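Local coordinates for protein Plm1 (Streptomyces sp. HK803, PDB 4HXY) that probably reduces, with NADPH, the beta-keto group of a polyketide intermediate as the first-module ketoreductase of phoslactomycin biosynthesis, at residues R376-V388 with V409-F421. Residues are numbered along the deposited sequence; the frame is centred on the assembly and turned at random.
Sequences RELRKRGLTPLLV and VADVTWSRFLPAF
The carbonyl oxygen of Gly382 accepts a hydrogen bond from Thr413 N (2.8 Å) where a Schellman motif closes helix 372-380 and the chain turns into a short, weakly bonded antiparallel pairing with strand 408-412 of the Rossmann-fold ketoreductase. Next along, Thr384 N gives Asp411 O an almost straight bond (173°). On one side of this pairing Leu383 and Val412, a non-hydrogen-bonded pair, lie alongside each other, and CD2 of Leu383 touches Val412 CG2 (3.8 Å) and also reaches CD1 of Phe417, whose ring packs edge-to-face with Trp327. On the other side Asp411, with CG anti to the backbone N (chi1 -174°), runs beside Thr384 and brings OD2 to 3.5 Å from Thr384 CB. A water donates to that OD2 and to Pro385 O, tying the carboxylate to the neighbouring loop, while the Leu386 side chain runs the opposite way to that of Asp411, CD2 coming to 4.1 Å from Asp411 CB. Without the carboxylate, as with an alanine at Asp411, this water would probably lose one of its two acceptors and the flank of Thr384 its neighbour. The side chain of Leu386, just beyond the pairing, is about 7 Å from the bound NADPH. At the C-terminal end of helix 372-380, Arg416 lays CB against Gly382 CA and stretches an extended chain to Arg379 O, which Gly382 N and Arg416 NH2 approach from opposite faces; NH2 donates a moderately bent hydrogen bond (148°) to Arg379 O at 2.9 Å, from above the carbonyl plane, with that oxygen near the guanidinium plane.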
# COMPACT_ATOMS: atom_id res chain seq x y z
N ARG A 376 -20.42 -2.56 10.60
CA ARG A 376 -20.77 -2.21 11.99
C ARG A 376 -19.57 -2.22 12.97
O ARG A 376 -19.54 -1.45 13.93
CB ARG A 376 -21.88 -3.14 12.50
N GLU A 377 -18.60 -3.10 12.73
CA GLU A 377 -17.36 -3.14 13.52
C GLU A 377 -16.43 -1.97 13.16
O GLU A 377 -15.69 -1.47 14.01
CB GLU A 377 -16.60 -4.44 13.26
CG GLU A 377 -17.17 -5.66 13.98
CD GLU A 377 -17.03 -5.56 15.49
OE1 GLU A 377 -15.90 -5.32 15.97
OE2 GLU A 377 -18.06 -5.70 16.19
N LEU A 378 -16.44 -1.59 11.89
CA LEU A 378 -15.64 -0.46 11.42
C LEU A 378 -16.13 0.84 12.08
O LEU A 378 -15.34 1.65 12.57
CB LEU A 378 -15.67 -0.36 9.88
CG LEU A 378 -14.70 -1.30 9.13
CD1 LEU A 378 -15.03 -1.35 7.63
CD2 LEU A 378 -13.25 -0.90 9.32
N ARG A 379 -17.44 1.03 12.11
CA ARG A 379 -18.04 2.23 12.70
C ARG A 379 -17.67 2.34 14.15
O ARG A 379 -17.41 3.44 14.66
CB ARG A 379 -19.56 2.21 12.54
CG ARG A 379 -20.02 2.40 11.13
CD ARG A 379 -21.46 1.91 10.98
NE ARG A 379 -22.03 2.22 9.68
CZ ARG A 379 -22.46 3.43 9.29
NH1 ARG A 379 -22.37 4.48 10.11
NH2 ARG A 379 -22.97 3.59 8.08
N LYS A 380 -17.59 1.18 14.79
CA LYS A 380 -17.15 1.08 16.17
C LYS A 380 -15.76 1.66 16.38
O LYS A 380 -15.51 2.32 17.39
CB LYS A 380 -17.18 -0.39 16.60
CG LYS A 380 -17.18 -0.62 18.10
CD LYS A 380 -17.69 -2.02 18.46
CE LYS A 380 -19.22 -2.09 18.40
NZ LYS A 380 -19.73 -3.48 18.64
N ARG A 381 -14.85 1.42 15.42
CA ARG A 381 -13.50 1.96 15.51
C ARG A 381 -13.28 3.23 14.67
O ARG A 381 -12.17 3.52 14.22
CB ARG A 381 -12.46 0.89 15.23
CG ARG A 381 -12.50 0.20 13.90
CD ARG A 381 -11.70 -1.11 14.02
NE ARG A 381 -11.38 -1.72 12.74
CZ ARG A 381 -10.48 -1.24 11.87
NH1 ARG A 381 -9.79 -0.13 12.13
NH2 ARG A 381 -10.27 -1.89 10.73
N GLY A 382 -14.35 3.98 14.50
CA GLY A 382 -14.29 5.32 13.93
C GLY A 382 -14.12 5.39 12.43
O GLY A 382 -13.69 6.42 11.90
N LEU A 383 -14.44 4.31 11.73
CA LEU A 383 -14.41 4.32 10.28
C LEU A 383 -15.85 4.14 9.81
O LEU A 383 -16.51 3.15 10.14
CB LEU A 383 -13.48 3.24 9.73
CG LEU A 383 -12.02 3.42 10.12
CD1 LEU A 383 -11.23 2.15 9.80
CD2 LEU A 383 -11.38 4.62 9.43
N THR A 384 -16.36 5.15 9.12
CA THR A 384 -17.70 5.09 8.57
C THR A 384 -17.55 4.81 7.08
O THR A 384 -16.79 5.49 6.40
CB THR A 384 -18.45 6.40 8.81
OG1 THR A 384 -18.49 6.66 10.22
CG2 THR A 384 -19.88 6.33 8.24
N PRO A 385 -18.27 3.82 6.57
CA PRO A 385 -18.20 3.59 5.12
C PRO A 385 -18.59 4.83 4.31
O PRO A 385 -19.58 5.50 4.64
CB PRO A 385 -19.16 2.42 4.89
CG PRO A 385 -19.10 1.67 6.18
CD PRO A 385 -19.03 2.75 7.24
N LEU A 386 -17.82 5.12 3.25
CA LEU A 386 -18.10 6.27 2.38
C LEU A 386 -19.33 5.93 1.58
O LEU A 386 -19.44 4.82 1.07
CB LEU A 386 -16.95 6.48 1.40
CG LEU A 386 -15.64 6.96 1.99
CD1 LEU A 386 -14.47 6.71 1.00
CD2 LEU A 386 -15.76 8.43 2.40
N LEU A 387 -20.24 6.87 1.45
CA LEU A 387 -21.37 6.68 0.53
C LEU A 387 -20.87 6.71 -0.91
O LEU A 387 -19.90 7.39 -1.23
CB LEU A 387 -22.45 7.74 0.80
CG LEU A 387 -22.93 7.80 2.25
CD1 LEU A 387 -24.13 8.73 2.34
CD2 LEU A 387 -23.26 6.41 2.75
N VAL A 388 -21.49 5.92 -1.77
CA VAL A 388 -21.00 5.75 -3.12
C VAL A 388 -20.89 7.06 -3.91
O VAL A 388 -19.88 7.30 -4.57
CB VAL A 388 -21.80 4.66 -3.88
CG1 VAL A 388 -21.37 4.67 -5.33
CG2 VAL A 388 -21.56 3.28 -3.23
N VAL A 409 -8.33 8.73 1.29
CA VAL A 409 -9.71 9.24 1.31
C VAL A 409 -10.58 8.34 2.15
O VAL A 409 -10.81 7.18 1.81
CB VAL A 409 -10.27 9.35 -0.12
CG1 VAL A 409 -11.74 9.84 -0.09
CG2 VAL A 409 -9.39 10.27 -0.99
N ALA A 410 -11.06 8.85 3.29
CA ALA A 410 -11.78 8.02 4.27
C ALA A 410 -12.63 8.91 5.17
O ALA A 410 -12.30 10.08 5.35
CB ALA A 410 -10.78 7.20 5.11
N ASP A 411 -13.70 8.35 5.72
CA ASP A 411 -14.52 9.05 6.72
C ASP A 411 -14.10 8.55 8.11
O ASP A 411 -14.55 7.49 8.55
CB ASP A 411 -15.99 8.72 6.45
CG ASP A 411 -16.95 9.49 7.33
OD1 ASP A 411 -16.48 10.15 8.29
OD2 ASP A 411 -18.18 9.42 7.07
N VAL A 412 -13.22 9.32 8.76
CA VAL A 412 -12.63 8.92 10.04
C VAL A 412 -13.18 9.82 11.14
O VAL A 412 -13.21 11.04 10.99
CB VAL A 412 -11.10 9.06 10.04
CG1 VAL A 412 -10.51 8.59 11.40
CG2 VAL A 412 -10.48 8.25 8.89
N THR A 413 -13.64 9.19 12.22
CA THR A 413 -14.01 9.91 13.44
C THR A 413 -12.88 9.65 14.44
O THR A 413 -12.80 8.58 15.05
CB THR A 413 -15.39 9.43 13.97
OG1 THR A 413 -16.40 9.67 12.97
CG2 THR A 413 -15.76 10.15 15.26
N TRP A 414 -11.98 10.62 14.56
CA TRP A 414 -10.72 10.46 15.26
C TRP A 414 -10.90 10.14 16.74
O TRP A 414 -10.10 9.39 17.29
CB TRP A 414 -9.82 11.69 15.06
CG TRP A 414 -9.40 11.78 13.64
CD1 TRP A 414 -9.89 12.63 12.69
CD2 TRP A 414 -8.46 10.94 12.99
NE1 TRP A 414 -9.30 12.37 11.47
CE2 TRP A 414 -8.42 11.33 11.63
CE3 TRP A 414 -7.66 9.89 13.41
CZ2 TRP A 414 -7.57 10.72 10.72
CZ3 TRP A 414 -6.82 9.29 12.50
CH2 TRP A 414 -6.80 9.69 11.17
N SER A 415 -11.95 10.67 17.38
CA SER A 415 -12.22 10.41 18.79
C SER A 415 -12.47 8.92 19.07
O SER A 415 -12.17 8.46 20.17
CB SER A 415 -13.43 11.24 19.28
OG SER A 415 -14.58 10.87 18.57
N ARG A 416 -13.04 8.20 18.11
CA ARG A 416 -13.20 6.74 18.21
C ARG A 416 -12.01 5.98 17.63
O ARG A 416 -11.59 4.95 18.16
CB ARG A 416 -14.44 6.25 17.46
CG ARG A 416 -15.78 6.74 17.94
CD ARG A 416 -16.88 6.22 16.99
NE ARG A 416 -18.23 6.57 17.42
CZ ARG A 416 -19.34 5.88 17.13
NH1 ARG A 416 -20.53 6.30 17.59
NH2 ARG A 416 -19.30 4.76 16.41
N PHE A 417 -11.48 6.46 16.51
CA PHE A 417 -10.42 5.72 15.82
C PHE A 417 -9.14 5.62 16.66
O PHE A 417 -8.55 4.54 16.76
CB PHE A 417 -10.11 6.39 14.48
CG PHE A 417 -8.99 5.76 13.72
CD1 PHE A 417 -9.23 4.73 12.83
CD2 PHE A 417 -7.68 6.17 13.91
CE1 PHE A 417 -8.19 4.13 12.14
CE2 PHE A 417 -6.64 5.56 13.23
CZ PHE A 417 -6.91 4.56 12.34
N LEU A 418 -8.70 6.72 17.24
CA LEU A 418 -7.37 6.76 17.88
C LEU A 418 -7.26 5.87 19.11
O LEU A 418 -6.27 5.13 19.23
CB LEU A 418 -6.94 8.19 18.21
CG LEU A 418 -6.57 9.07 17.04
CD1 LEU A 418 -6.43 10.52 17.52
CD2 LEU A 418 -5.28 8.55 16.39
N PRO A 419 -8.26 5.90 20.02
CA PRO A 419 -8.14 4.98 21.16
C PRO A 419 -8.19 3.51 20.75
O PRO A 419 -7.53 2.66 21.39
CB PRO A 419 -9.31 5.35 22.08
CG PRO A 419 -9.74 6.73 21.63
CD PRO A 419 -9.41 6.83 20.16
N ALA A 420 -8.94 3.19 19.70
CA ALA A 420 -8.97 1.81 19.22
C ALA A 420 -7.64 1.43 18.56
O ALA A 420 -7.07 0.38 18.86
CB ALA A 420 -10.16 1.57 18.26
N PHE A 421 -7.13 2.31 17.70
CA PHE A 421 -5.90 2.02 16.94
C PHE A 421 -4.67 1.90 17.83
O PHE A 421 -3.78 1.07 17.57
CB PHE A 421 -5.67 3.11 15.87
CG PHE A 421 -4.48 2.83 15.00
CD1 PHE A 421 -4.62 1.99 13.92
CD2 PHE A 421 -3.24 3.35 15.29
CE1 PHE A 421 -3.53 1.69 13.10
CE2 PHE A 421 -2.14 3.04 14.46
CZ PHE A 421 -2.32 2.22 13.37
O HOH W 1 -9.27 2.33 14.99
O HOH W 2 -14.40 5.39 5.01
O HOH W 3 -19.75 8.29 5.26